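Local atomic coordinates of tRNA endonuclease VMS1 (Saccharomyces cerevisiae, PDB entry 5WHG), a protein that cleaves polypeptidyl-tRNAs downstream of ribosome-associated quality control, releasing incompletely synthesized polypeptides for degradation. Residues 210-215 and 355-360; 251-256 and 349-354; 305-310 and 330-335. All coordinates share one frame; numbering follows the deposited sequence.

Contact 1. Residues 210-215 and 355-360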
ATOM      1  N   LEU A 210       0.666  -5.328  -2.791  1.00 64.72           N
ATOM      2  CA  LEU A 210      -0.065  -4.999  -4.015  1.00 65.39           C
ATOM      3  C   LEU A 210       0.041  -6.152  -5.010  1.00 69.45           C
ATOM      4  O   LEU A 210       1.144  -6.605  -5.330  1.00 68.56           O
ATOM      5  CB  LEU A 210       0.463  -3.711  -4.656  1.00 62.40           C
ATOM      6  CG  LEU A 210       0.698  -2.464  -3.784  1.00 63.52           C
ATOM      7  CD1 LEU A 210       1.488  -1.398  -4.562  1.00 60.55           C
ATOM      8  CD2 LEU A 210      -0.590  -1.870  -3.350  1.00 56.62           C
ATOM      9  N   PHE A 211      -1.109  -6.608  -5.505  1.00 69.35           N
ATOM     10  CA  PHE A 211      -1.218  -7.755  -6.397  1.00 61.07           C
ATOM     11  C   PHE A 211      -2.234  -7.456  -7.495  1.00 69.59           C
ATOM     12  O   PHE A 211      -3.359  -7.036  -7.206  1.00 71.94           O
ATOM     13  CB  PHE A 211      -1.633  -9.008  -5.610  1.00 64.50           C
ATOM     14  CG  PHE A 211      -0.570  -9.496  -4.648  1.00 65.56           C
ATOM     15  CD1 PHE A 211       0.609 -10.074  -5.130  1.00 71.16           C
ATOM     16  CD2 PHE A 211      -0.738  -9.372  -3.273  1.00 65.91           C
ATOM     17  CE1 PHE A 211       1.598 -10.521  -4.262  1.00 71.55           C
ATOM     18  CE2 PHE A 211       0.247  -9.826  -2.387  1.00 68.96           C
ATOM     19  CZ  PHE A 211       1.421 -10.398  -2.879  1.00 67.72           C
HETATM   20  N   MSE A 212      -1.827  -7.654  -8.748  1.00 65.75           N
HETATM   21  CA  MSE A 212      -2.749  -7.683  -9.865  1.00 63.61           C
HETATM   22  C   MSE A 212      -2.494  -8.896 -10.747  1.00 70.67           C
HETATM   23  O   MSE A 212      -1.354  -9.190 -11.079  1.00 76.22           O
HETATM   24  CB  MSE A 212      -2.617  -6.435 -10.723  1.00 85.64           C
HETATM   25  CG  MSE A 212      -2.770  -5.131 -10.011  1.00 97.35           C
HETATM   26 SE   MSE A 212      -2.257  -3.693 -11.236  1.00103.43          SE
HETATM   27  CE  MSE A 212      -2.144  -2.226  -9.959  1.00106.36           C
ATOM     28  N   VAL A 213      -3.554  -9.590 -11.153  1.00 81.75           N
ATOM     29  CA  VAL A 213      -3.446 -10.730 -12.055  1.00 79.75           C
ATOM     30  C   VAL A 213      -4.527 -10.576 -13.104  1.00 87.25           C
ATOM     31  O   VAL A 213      -5.595 -10.018 -12.842  1.00 95.70           O
ATOM     32  CB  VAL A 213      -3.575 -12.094 -11.320  1.00 76.86           C
ATOM     33  CG1 VAL A 213      -4.935 -12.247 -10.707  1.00 81.41           C
ATOM     34  CG2 VAL A 213      -3.314 -13.255 -12.247  1.00 70.94           C
ATOM     35  N   GLY A 214      -4.238 -11.045 -14.309  1.00 96.04           N
ATOM     36  CA  GLY A 214      -5.260 -11.052 -15.331  1.00 95.69           C
ATOM     37  C   GLY A 214      -4.701 -11.328 -16.705  1.00 95.96           C
ATOM     38  O   GLY A 214      -3.653 -10.789 -17.081  1.00 92.61           O
ATOM     39  N   GLY A 215      -5.403 -12.158 -17.470  1.00 95.22           N
ATOM     40  CA  GLY A 215      -4.946 -12.476 -18.812  1.00 90.88           C
ATOM     41  C   GLY A 215      -3.591 -13.144 -18.847  1.00 99.74           C
ATOM     42  O   GLY A 215      -2.830 -12.937 -19.795  1.00108.88           O
ATOM     43  N   LYS A 355       2.987   0.748  -9.157  1.00 80.74           N
ATOM     44  CA  LYS A 355       3.379   2.050  -8.624  1.00 76.98           C
ATOM     45  C   LYS A 355       2.323   3.115  -8.918  1.00 88.20           C
ATOM     46  O   LYS A 355       2.077   4.002  -8.089  1.00 87.23           O
ATOM     47  CB  LYS A 355       4.726   2.483  -9.205  1.00 77.66           C
ATOM     48  CG  LYS A 355       5.896   1.549  -8.977  1.00 83.26           C
ATOM     49  CD  LYS A 355       7.204   2.267  -9.321  1.00 92.71           C
ATOM     50  CE  LYS A 355       8.427   1.459  -8.891  1.00 94.24           C
ATOM     51  NZ  LYS A 355       9.669   2.280  -8.976  1.00 95.18           N
ATOM     52  N   LYS A 356       1.722   3.070 -10.112  1.00 93.94           N
ATOM     53  CA  LYS A 356       0.609   3.965 -10.417  1.00 97.43           C
ATOM     54  C   LYS A 356      -0.488   3.797  -9.381  1.00 88.90           C
ATOM     55  O   LYS A 356      -0.952   4.772  -8.778  1.00 90.72           O
ATOM     56  CB  LYS A 356       0.076   3.690 -11.838  1.00114.13           C
ATOM     57  CG  LYS A 356      -1.128   4.565 -12.320  1.00130.19           C
ATOM     58  CD  LYS A 356      -2.526   3.958 -11.985  1.00132.25           C
ATOM     59  CE  LYS A 356      -3.640   5.024 -11.937  1.00125.57           C
ATOM     60  NZ  LYS A 356      -4.969   4.492 -11.511  1.00109.73           N
ATOM     61  N   ALA A 357      -0.896   2.550  -9.147  1.00 80.83           N
ATOM     62  CA  ALA A 357      -1.923   2.265  -8.157  1.00 76.37           C
ATOM     63  C   ALA A 357      -1.530   2.799  -6.789  1.00 81.35           C
ATOM     64  O   ALA A 357      -2.345   3.422  -6.103  1.00 88.39           O
ATOM     65  CB  ALA A 357      -2.177   0.763  -8.100  1.00 62.80           C
ATOM     66  N   TRP A 358      -0.279   2.567  -6.374  1.00 82.11           N
ATOM     67  CA  TRP A 358       0.139   3.021  -5.049  1.00 86.43           C
ATOM     68  C   TRP A 358       0.081   4.540  -4.939  1.00 81.97           C
ATOM     69  O   TRP A 358      -0.444   5.078  -3.959  1.00 87.30           O
ATOM     70  CB  TRP A 358       1.544   2.522  -4.704  1.00 84.38           C
ATOM     71  CG  TRP A 358       1.928   2.915  -3.300  1.00 82.78           C
ATOM     72  CD1 TRP A 358       2.948   3.745  -2.922  1.00 84.71           C
ATOM     73  CD2 TRP A 358       1.264   2.521  -2.089  1.00 81.92           C
ATOM     74  NE1 TRP A 358       2.973   3.879  -1.549  1.00 80.41           N
ATOM     75  CE2 TRP A 358       1.947   3.145  -1.013  1.00 80.84           C
ATOM     76  CE3 TRP A 358       0.160   1.701  -1.810  1.00 68.52           C
ATOM     77  CZ2 TRP A 358       1.563   2.968   0.331  1.00 76.20           C
ATOM     78  CZ3 TRP A 358      -0.226   1.532  -0.475  1.00 67.62           C
ATOM     79  CH2 TRP A 358       0.484   2.164   0.581  1.00 73.46           C
ATOM     80  N   CYS A 359       0.619   5.252  -5.930  1.00 78.22           N
ATOM     81  CA  CYS A 359       0.568   6.712  -5.867  1.00 87.80           C
ATOM     82  C   CYS A 359      -0.870   7.203  -5.845  1.00 86.76           C
ATOM     83  O   CYS A 359      -1.184   8.187  -5.168  1.00 98.11           O
ATOM     84  CB  CYS A 359       1.322   7.340  -7.034  1.00 91.32           C
ATOM     85  SG  CYS A 359       3.114   7.165  -6.949  1.00100.54           S
ATOM     86  N   GLU A 360      -1.759   6.508  -6.561  1.00 76.92           N
ATOM     87  CA  GLU A 360      -3.187   6.821  -6.549  1.00 75.18           C
ATOM     88  C   GLU A 360      -3.839   6.577  -5.181  1.00 84.11           C
ATOM     89  O   GLU A 360      -4.836   7.228  -4.859  1.00 89.16           O
ATOM     90  CB  GLU A 360      -3.893   6.000  -7.625  1.00 74.74           C
ATOM     91  CG  GLU A 360      -5.383   6.189  -7.684  1.00 87.56           C
ATOM     92  CD  GLU A 360      -5.757   7.638  -7.854  1.00 96.53           C
ATOM     93  OE1 GLU A 360      -6.684   8.088  -7.149  1.00108.13           O
ATOM     94  OE2 GLU A 360      -5.112   8.330  -8.679  1.00 90.39           O
TER
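The indole of Trp358 is the flat group of this contact, and Leu210 meets it obliquely, with CD2 of Leu210 lying 4.0 Å from CE3 of Trp358. The ring of His225 also approaches the indole, its plane tilted by about 30°, and Phe25 adds a further contact. A weak hydrogen bond joins NE1 to the hydroxyl of Tyr23. CG of Trp358 stands opposite its own backbone N (chi1 -176°), which carries the ring along the side of the helix; CD1 of Leu210 sits 3.9 Å from CB of Trp358. The two side chains run roughly perpendicular to one another. Two residues further along the strand, selenomethionine Met212 makes the second apolar contact: its extended chain reaches across so that the terminal methyl CE comes 3.5 Å from CB of Ala357. All four residues are buried and join by apolar contact, without a hydrogen bond between the segments. Helix 351-362 thus packs on one face of the mixed sheet of the VLRF1 domain, while from alternate positions of strand 207-214 Phe211 and Val213 turn to helix 292-302 on the other face.

Contact 2. Residues 251-256 and 349-354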
ATOM      1  N   HIS A 251       9.372  -7.147  -5.342  1.00 85.49           N
ATOM      2  CA  HIS A 251       8.460  -7.021  -6.473  1.00 88.48           C
ATOM      3  C   HIS A 251       8.744  -8.154  -7.439  1.00 91.34           C
ATOM      4  O   HIS A 251       9.901  -8.523  -7.638  1.00100.18           O
ATOM      5  CB  HIS A 251       8.615  -5.677  -7.193  1.00 74.69           C
ATOM      6  CG  HIS A 251       9.905  -5.554  -7.926  1.00 86.81           C
ATOM      7  ND1 HIS A 251      10.032  -5.854  -9.265  1.00 92.23           N
ATOM      8  CD2 HIS A 251      11.142  -5.222  -7.491  1.00 86.29           C
ATOM      9  CE1 HIS A 251      11.291  -5.699  -9.626  1.00 91.24           C
ATOM     10  NE2 HIS A 251      11.983  -5.313  -8.570  1.00 92.69           N
ATOM     11  N   LYS A 252       7.684  -8.700  -8.030  1.00 89.13           N
ATOM     12  CA  LYS A 252       7.798  -9.781  -8.998  1.00 85.47           C
ATOM     13  C   LYS A 252       6.765  -9.564 -10.091  1.00 80.29           C
ATOM     14  O   LYS A 252       5.679  -9.045  -9.819  1.00 81.85           O
ATOM     15  CB  LYS A 252       7.593 -11.152  -8.330  1.00 92.52           C
ATOM     16  CG  LYS A 252       8.540 -12.249  -8.823  1.00106.46           C
ATOM     17  CD  LYS A 252       9.819 -12.281  -7.981  1.00123.54           C
ATOM     18  CE  LYS A 252      10.887 -13.193  -8.592  1.00137.70           C
ATOM     19  NZ  LYS A 252      12.148 -13.239  -7.783  1.00142.43           N
ATOM     20  N   THR A 253       7.122  -9.912 -11.334  1.00 81.01           N
ATOM     21  CA  THR A 253       6.165 -10.003 -12.439  1.00 87.63           C
ATOM     22  C   THR A 253       6.559 -11.160 -13.340  1.00102.65           C
ATOM     23  O   THR A 253       7.713 -11.242 -13.769  1.00118.92           O
ATOM     24  CB  THR A 253       6.089  -8.723 -13.295  1.00 86.52           C
ATOM     25  OG1 THR A 253       7.322  -8.534 -13.985  1.00 87.18           O
ATOM     26  CG2 THR A 253       5.856  -7.511 -12.455  1.00100.64           C
ATOM     27  N   PHE A 254       5.597 -12.031 -13.652  1.00 99.55           N
ATOM     28  CA  PHE A 254       5.773 -13.059 -14.671  1.00 97.48           C
ATOM     29  C   PHE A 254       4.479 -13.235 -15.462  1.00 92.36           C
ATOM     30  O   PHE A 254       3.447 -12.635 -15.148  1.00 86.58           O
ATOM     31  CB  PHE A 254       6.214 -14.380 -14.049  1.00 91.63           C
ATOM     32  CG  PHE A 254       5.497 -14.726 -12.788  1.00 90.65           C
ATOM     33  CD1 PHE A 254       4.202 -15.212 -12.817  1.00 93.40           C
ATOM     34  CD2 PHE A 254       6.130 -14.593 -11.562  1.00 95.90           C
ATOM     35  CE1 PHE A 254       3.552 -15.544 -11.630  1.00 94.51           C
ATOM     36  CE2 PHE A 254       5.485 -14.925 -10.371  1.00 81.82           C
ATOM     37  CZ  PHE A 254       4.200 -15.399 -10.410  1.00 83.49           C
ATOM     38  N   HIS A 255       4.545 -14.067 -16.507  1.00 94.09           N
ATOM     39  CA  HIS A 255       3.395 -14.354 -17.360  1.00 91.95           C
ATOM     40  C   HIS A 255       3.362 -15.825 -17.751  1.00 93.76           C
ATOM     41  O   HIS A 255       4.401 -16.445 -17.983  1.00 98.86           O
ATOM     42  CB  HIS A 255       3.410 -13.503 -18.642  1.00106.72           C
ATOM     43  CG  HIS A 255       2.624 -14.093 -19.782  1.00112.72           C
ATOM     44  ND1 HIS A 255       1.260 -13.937 -19.914  1.00113.59           N
ATOM     45  CD2 HIS A 255       3.017 -14.832 -20.845  1.00110.71           C
ATOM     46  CE1 HIS A 255       0.849 -14.554 -21.008  1.00114.80           C
ATOM     47  NE2 HIS A 255       1.896 -15.110 -21.588  1.00118.11           N
ATOM     48  N   ARG A 256       2.148 -16.369 -17.862  1.00 96.01           N
ATOM     49  CA  ARG A 256       1.919 -17.677 -18.472  1.00 97.28           C
ATOM     50  C   ARG A 256       0.673 -17.638 -19.336  1.00106.34           C
ATOM     51  O   ARG A 256      -0.393 -17.226 -18.867  1.00109.22           O
ATOM     52  CB  ARG A 256       1.731 -18.781 -17.428  1.00 94.24           C
ATOM     53  CG  ARG A 256       2.995 -19.450 -16.959  1.00 94.23           C
ATOM     54  CD  ARG A 256       2.649 -20.758 -16.276  1.00 96.93           C
ATOM     55  NE  ARG A 256       3.655 -21.132 -15.299  1.00101.74           N
ATOM     56  CZ  ARG A 256       4.860 -21.591 -15.606  1.00101.20           C
ATOM     57  NH1 ARG A 256       5.216 -21.730 -16.876  1.00104.62           N
ATOM     58  NH2 ARG A 256       5.712 -21.897 -14.636  1.00 97.97           N
ATOM     59  N   PRO A 349      -1.191  -5.909 -15.470  1.00 89.33           N
ATOM     60  CA  PRO A 349      -0.275  -6.151 -14.347  1.00 83.88           C
ATOM     61  C   PRO A 349       1.176  -5.963 -14.752  1.00 88.46           C
ATOM     62  O   PRO A 349       1.760  -6.811 -15.428  1.00100.78           O
ATOM     63  CB  PRO A 349      -0.576  -7.601 -13.946  1.00 77.30           C
ATOM     64  CG  PRO A 349      -1.973  -7.843 -14.440  1.00 80.78           C
ATOM     65  CD  PRO A 349      -2.084  -7.051 -15.718  1.00 84.64           C
ATOM     66  N   THR A 350       1.747  -4.820 -14.395  1.00 90.22           N
ATOM     67  CA  THR A 350       3.179  -4.584 -14.498  1.00 94.13           C
ATOM     68  C   THR A 350       3.627  -3.880 -13.228  1.00 94.14           C
ATOM     69  O   THR A 350       2.808  -3.352 -12.469  1.00 97.42           O
ATOM     70  CB  THR A 350       3.561  -3.713 -15.705  1.00 88.00           C
ATOM     71  OG1 THR A 350       3.470  -2.334 -15.329  1.00 88.83           O
ATOM     72  CG2 THR A 350       2.636  -3.961 -16.866  1.00 79.82           C
ATOM     73  N   VAL A 351       4.942  -3.869 -13.001  1.00 84.73           N
ATOM     74  CA  VAL A 351       5.461  -3.168 -11.832  1.00 76.85           C
ATOM     75  C   VAL A 351       5.092  -1.691 -11.891  1.00 75.93           C
ATOM     76  O   VAL A 351       4.632  -1.107 -10.901  1.00 88.86           O
ATOM     77  CB  VAL A 351       6.980  -3.382 -11.697  1.00 70.53           C
ATOM     78  CG1 VAL A 351       7.589  -2.241 -10.956  1.00 78.34           C
ATOM     79  CG2 VAL A 351       7.235  -4.614 -10.878  1.00 71.58           C
ATOM     80  N   LEU A 352       5.257  -1.066 -13.047  1.00 86.25           N
ATOM     81  CA  LEU A 352       4.952   0.353 -13.112  1.00 85.54           C
ATOM     82  C   LEU A 352       3.483   0.594 -12.780  1.00 87.30           C
ATOM     83  O   LEU A 352       3.147   1.565 -12.092  1.00 92.88           O
ATOM     84  CB  LEU A 352       5.329   0.916 -14.484  1.00 79.22           C
ATOM     85  CG  LEU A 352       5.052   2.417 -14.597  1.00 97.25           C
ATOM     86  CD1 LEU A 352       6.236   3.301 -14.141  1.00101.50           C
ATOM     87  CD2 LEU A 352       4.600   2.759 -15.992  1.00 97.39           C
ATOM     88  N   GLU A 353       2.601  -0.319 -13.197  1.00 79.37           N
ATOM     89  CA  GLU A 353       1.183  -0.182 -12.866  1.00 80.84           C
ATOM     90  C   GLU A 353       0.926  -0.345 -11.365  1.00 75.14           C
ATOM     91  O   GLU A 353       0.033   0.308 -10.820  1.00 79.34           O
ATOM     92  CB  GLU A 353       0.361  -1.192 -13.672  1.00 76.77           C
ATOM     93  CG  GLU A 353      -1.128  -1.204 -13.344  1.00 91.85           C
ATOM     94  CD  GLU A 353      -1.820   0.154 -13.535  1.00107.78           C
ATOM     95  OE1 GLU A 353      -1.776   0.712 -14.661  1.00104.47           O
ATOM     96  OE2 GLU A 353      -2.416   0.654 -12.546  1.00114.72           O
ATOM     97  N   LEU A 354       1.686  -1.210 -10.690  1.00 68.07           N
ATOM     98  CA  LEU A 354       1.613  -1.288  -9.235  1.00 68.53           C
ATOM     99  C   LEU A 354       1.995   0.046  -8.586  1.00 77.67           C
ATOM    100  O   LEU A 354       1.391   0.457  -7.582  1.00 72.42           O
ATOM    101  CB  LEU A 354       2.519  -2.424  -8.742  1.00 66.07           C
ATOM    102  CG  LEU A 354       2.079  -3.855  -9.108  1.00 73.14           C
ATOM    103  CD1 LEU A 354       2.974  -4.902  -8.490  1.00 67.04           C
ATOM    104  CD2 LEU A 354       0.625  -4.132  -8.714  1.00 67.24           C
TER
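Val351, in the first turn of its helix, meets two residues of the edge strand, Thr253 and His251, through a single methyl group. That methyl, CG2 of Val351, lies 3.6 Å from CG2 of Thr253, and the two side chains cross at about a right angle. The threonine methyl is placed opposite its own carbonyl carbon, with OG1 taking the more confined site between N and C (chi1 67°), so it is the apolar branch that faces the helix; it also comes within 3.8 Å of the backbone N of Val351. His251 reaches the same valine methyl from two residues back along the strand, with CB of His251 4.1 Å from CG2 of Val351 and its imidazole turned obliquely to the methyl. The helix start itself is fixed by an N-cap: OG1 of Thr350 accepts from the backbone N of Glu353 at 3.1 Å, nearly straight at 163°, and the backbone O of Thr350 takes the N-H of Leu354. In the release-factor-like VLRF1 domain, the packing of Val351 sets the beginning of helix 351-362 against strand 247-255, which borders the mixed sheet. His251 and Thr253 remain exposed, so the contact lies at the solvent-facing border between helix and sheet, whereas Leu354, one turn on, packs on Ala219 and Ala221 of the next strand. Phe254 points away from the helix, stacks with Phe218 and packs against helix 292-302.

Contact 3. Residues 305-310 and 330-335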
ATOM      1  N   PRO A 305       6.449 -13.676   5.529  1.00 77.91           N
ATOM      2  CA  PRO A 305       6.740 -12.795   6.680  1.00 79.00           C
ATOM      3  C   PRO A 305       6.273 -11.373   6.454  1.00 80.67           C
ATOM      4  O   PRO A 305       5.719 -10.756   7.372  1.00 81.36           O
ATOM      5  CB  PRO A 305       8.269 -12.874   6.819  1.00 79.48           C
ATOM      6  CG  PRO A 305       8.660 -14.125   6.123  1.00 75.20           C
ATOM      7  CD  PRO A 305       7.672 -14.335   5.024  1.00 73.57           C
ATOM      8  N   TYR A 306       6.499 -10.844   5.241  1.00 69.59           N
ATOM      9  CA  TYR A 306       5.964  -9.535   4.845  1.00 75.30           C
ATOM     10  C   TYR A 306       4.439  -9.478   4.933  1.00 73.17           C
ATOM     11  O   TYR A 306       3.884  -8.494   5.439  1.00 72.80           O
ATOM     12  CB  TYR A 306       6.373  -9.203   3.412  1.00 67.83           C
ATOM     13  CG  TYR A 306       7.828  -8.963   3.156  1.00 72.28           C
ATOM     14  CD1 TYR A 306       8.484  -7.889   3.733  1.00 78.50           C
ATOM     15  CD2 TYR A 306       8.536  -9.775   2.292  1.00 70.71           C
ATOM     16  CE1 TYR A 306       9.804  -7.642   3.481  1.00 82.06           C
ATOM     17  CE2 TYR A 306       9.861  -9.526   2.024  1.00 78.28           C
ATOM     18  CZ  TYR A 306      10.490  -8.458   2.628  1.00 88.16           C
ATOM     19  OH  TYR A 306      11.812  -8.186   2.370  1.00100.37           O
ATOM     20  N   LEU A 307       3.745 -10.496   4.376  1.00 72.11           N
ATOM     21  CA  LEU A 307       2.281 -10.480   4.274  1.00 67.59           C
ATOM     22  C   LEU A 307       1.605 -10.502   5.643  1.00 73.49           C
ATOM     23  O   LEU A 307       0.545  -9.892   5.822  1.00 75.33           O
ATOM     24  CB  LEU A 307       1.779 -11.652   3.417  1.00 64.45           C
ATOM     25  CG  LEU A 307       2.135 -11.535   1.914  1.00 73.74           C
ATOM     26  CD1 LEU A 307       1.815 -12.795   1.057  1.00 64.28           C
ATOM     27  CD2 LEU A 307       1.485 -10.300   1.305  1.00 69.02           C
ATOM     28  N   SER A 308       2.198 -11.164   6.628  1.00 83.12           N
ATOM     29  CA  SER A 308       1.553 -11.181   7.934  1.00 77.77           C
ATOM     30  C   SER A 308       1.715  -9.865   8.679  1.00 73.48           C
ATOM     31  O   SER A 308       0.935  -9.593   9.595  1.00 76.80           O
ATOM     32  CB  SER A 308       2.090 -12.344   8.760  1.00 71.36           C
ATOM     33  OG  SER A 308       3.487 -12.239   8.864  1.00 91.58           O
ATOM     34  N   LYS A 309       2.649  -9.012   8.263  1.00 76.13           N
ATOM     35  CA  LYS A 309       2.815  -7.680   8.838  1.00 79.10           C
ATOM     36  C   LYS A 309       2.216  -6.552   7.984  1.00 85.12           C
ATOM     37  O   LYS A 309       2.428  -5.375   8.311  1.00 80.66           O
ATOM     38  CB  LYS A 309       4.302  -7.384   9.081  1.00 72.02           C
ATOM     39  CG  LYS A 309       5.036  -8.439   9.896  1.00 78.65           C
ATOM     40  CD  LYS A 309       6.533  -8.165   9.887  1.00 88.01           C
ATOM     41  CE  LYS A 309       7.285  -9.029  10.899  1.00 84.47           C
ATOM     42  NZ  LYS A 309       7.449 -10.434  10.424  1.00 84.14           N
ATOM     43  N   CYS A 310       1.481  -6.853   6.909  1.00 84.39           N
ATOM     44  CA  CYS A 310       0.974  -5.771   6.058  1.00 82.56           C
ATOM     45  C   CYS A 310      -0.259  -5.119   6.661  1.00 74.59           C
ATOM     46  O   CYS A 310      -1.136  -5.801   7.194  1.00 68.87           O
ATOM     47  CB  CYS A 310       0.621  -6.263   4.658  1.00 69.65           C
ATOM     48  SG  CYS A 310       2.014  -6.446   3.610  1.00 75.03           S
ATOM     49  N   THR A 330      -3.421 -21.195   0.544  1.00117.00           N
ATOM     50  CA  THR A 330      -2.184 -20.420   0.498  1.00107.89           C
ATOM     51  C   THR A 330      -1.785 -19.934   1.890  1.00 98.55           C
ATOM     52  O   THR A 330      -2.147 -20.548   2.898  1.00 93.86           O
ATOM     53  CB  THR A 330      -2.331 -19.227  -0.454  1.00107.48           C
ATOM     54  OG1 THR A 330      -3.158 -18.231   0.148  1.00102.99           O
ATOM     55  CG2 THR A 330      -2.981 -19.646  -1.750  1.00113.25           C
ATOM     56  N   VAL A 331      -1.021 -18.836   1.957  1.00 92.90           N
ATOM     57  CA  VAL A 331      -0.732 -18.210   3.248  1.00 88.71           C
ATOM     58  C   VAL A 331      -1.688 -17.065   3.578  1.00 89.11           C
ATOM     59  O   VAL A 331      -1.634 -16.535   4.698  1.00 87.89           O
ATOM     60  CB  VAL A 331       0.726 -17.705   3.320  1.00 77.03           C
ATOM     61  CG1 VAL A 331       1.702 -18.844   3.031  1.00 73.40           C
ATOM     62  CG2 VAL A 331       0.963 -16.539   2.383  1.00 67.89           C
ATOM     63  N   LEU A 332      -2.561 -16.670   2.644  1.00 84.37           N
ATOM     64  CA  LEU A 332      -3.668 -15.765   2.938  1.00 78.83           C
ATOM     65  C   LEU A 332      -4.924 -16.568   3.232  1.00 80.82           C
ATOM     66  O   LEU A 332      -5.223 -17.553   2.552  1.00 84.59           O
ATOM     67  CB  LEU A 332      -3.939 -14.818   1.768  1.00 73.74           C
ATOM     68  CG  LEU A 332      -2.732 -13.959   1.390  1.00 80.51           C
ATOM     69  CD1 LEU A 332      -3.045 -12.990   0.250  1.00 82.28           C
ATOM     70  CD2 LEU A 332      -2.199 -13.233   2.612  1.00 64.39           C
ATOM     71  N   ASN A 333      -5.663 -16.146   4.242  1.00 79.89           N
ATOM     72  CA  ASN A 333      -6.940 -16.771   4.535  1.00 94.23           C
ATOM     73  C   ASN A 333      -8.064 -15.955   3.921  1.00102.62           C
ATOM     74  O   ASN A 333      -8.023 -14.718   3.914  1.00 94.09           O
ATOM     75  CB  ASN A 333      -7.137 -16.922   6.038  1.00104.83           C
ATOM     76  CG  ASN A 333      -5.969 -17.636   6.692  1.00112.11           C
ATOM     77  OD1 ASN A 333      -5.339 -17.108   7.617  1.00109.57           O
ATOM     78  ND2 ASN A 333      -5.645 -18.834   6.183  1.00114.76           N
ATOM     79  N   LYS A 334      -9.044 -16.662   3.365  1.00112.84           N
ATOM     80  CA  LYS A 334     -10.230 -16.004   2.850  1.00111.03           C
ATOM     81  C   LYS A 334     -10.959 -15.315   4.002  1.00 98.55           C
ATOM     82  O   LYS A 334     -10.953 -15.787   5.146  1.00 91.45           O
ATOM     83  CB  LYS A 334     -11.137 -17.018   2.144  1.00114.39           C
ATOM     84  CG  LYS A 334     -11.882 -16.455   0.939  1.00119.35           C
ATOM     85  CD  LYS A 334     -13.188 -17.217   0.672  1.00126.21           C
ATOM     86  CE  LYS A 334     -14.251 -16.310   0.037  1.00123.92           C
ATOM     87  NZ  LYS A 334     -15.637 -16.863   0.160  1.00126.89           N
ATOM     88  N   GLY A 335     -11.563 -14.173   3.707  1.00 83.08           N
ATOM     89  CA  GLY A 335     -12.090 -13.383   4.800  1.00 89.95           C
ATOM     90  C   GLY A 335     -11.008 -12.843   5.711  1.00 97.23           C
ATOM     91  O   GLY A 335     -11.128 -12.939   6.939  1.00110.98           O
TER
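Leu307 and Val331 cross at about a right angle where the short helix 304-308 of the VLRF1 domain meets the loop that leads from helix 320-323 to strand 339-340. One leucine branch does the touching: CD1 of Leu307 lies 4.1 Å from CG2 of Val331 and 4.3 Å from CD2 of Leu332, so two consecutive loop residues share the same methyl. CB of Leu307 points at the loop, and with CG set beside the backbone N (chi1 -69°) the branch is carried forward to it. Val331 also points its CB at the helix, whereas Leu332 starts off across the contact and brings only the end of its side chain close. Segment 330-335 begins with an ST turn in which OG1 of Thr330 accepts from the backbone N of Leu332 at 3.0 Å, bent to 148°; the same hydroxyl bonds to the carbonyl of Phe326. Leu307 and Val331 both touch Leu300 of helix 292-302, and Leu307 also packs on Ala209 and Phe211 of strand 207-214, so the loop extends an apolar layer over the sheet. Polar bonds follow nearby: Arg338 NH1 bonds to the carbonyls of Leu307 and Cys310, and OG of Ser308 hydrogen-bonds to O of Pro305 at 3.1 Å, from 41° above the carbonyl plane.

In the fold
From the N terminus, the chain lays down strand segment 210-215, then the border-strand segment 251-256, then 305-310, on the short helix 304-308 that follows helix 292-302. The partners follow in reverse order, so the three closures sit one within another and none cross. Contact 3 closes first, at 330-335; contact 2 follows at 349-354, enclosing it; contact 1 closes last at 355-360. Contacts 1 and 2 adjoin, sharing helix 351-362 and one face of the mixed sheet, with Met212 touching Leu354. Contact 3 belongs to the other face, linked to contact 1 through Phe211 and Leu307. The loop of contact 2 also spans the unmodelled residues 259-289, including Gln267, the inferred active-site residue.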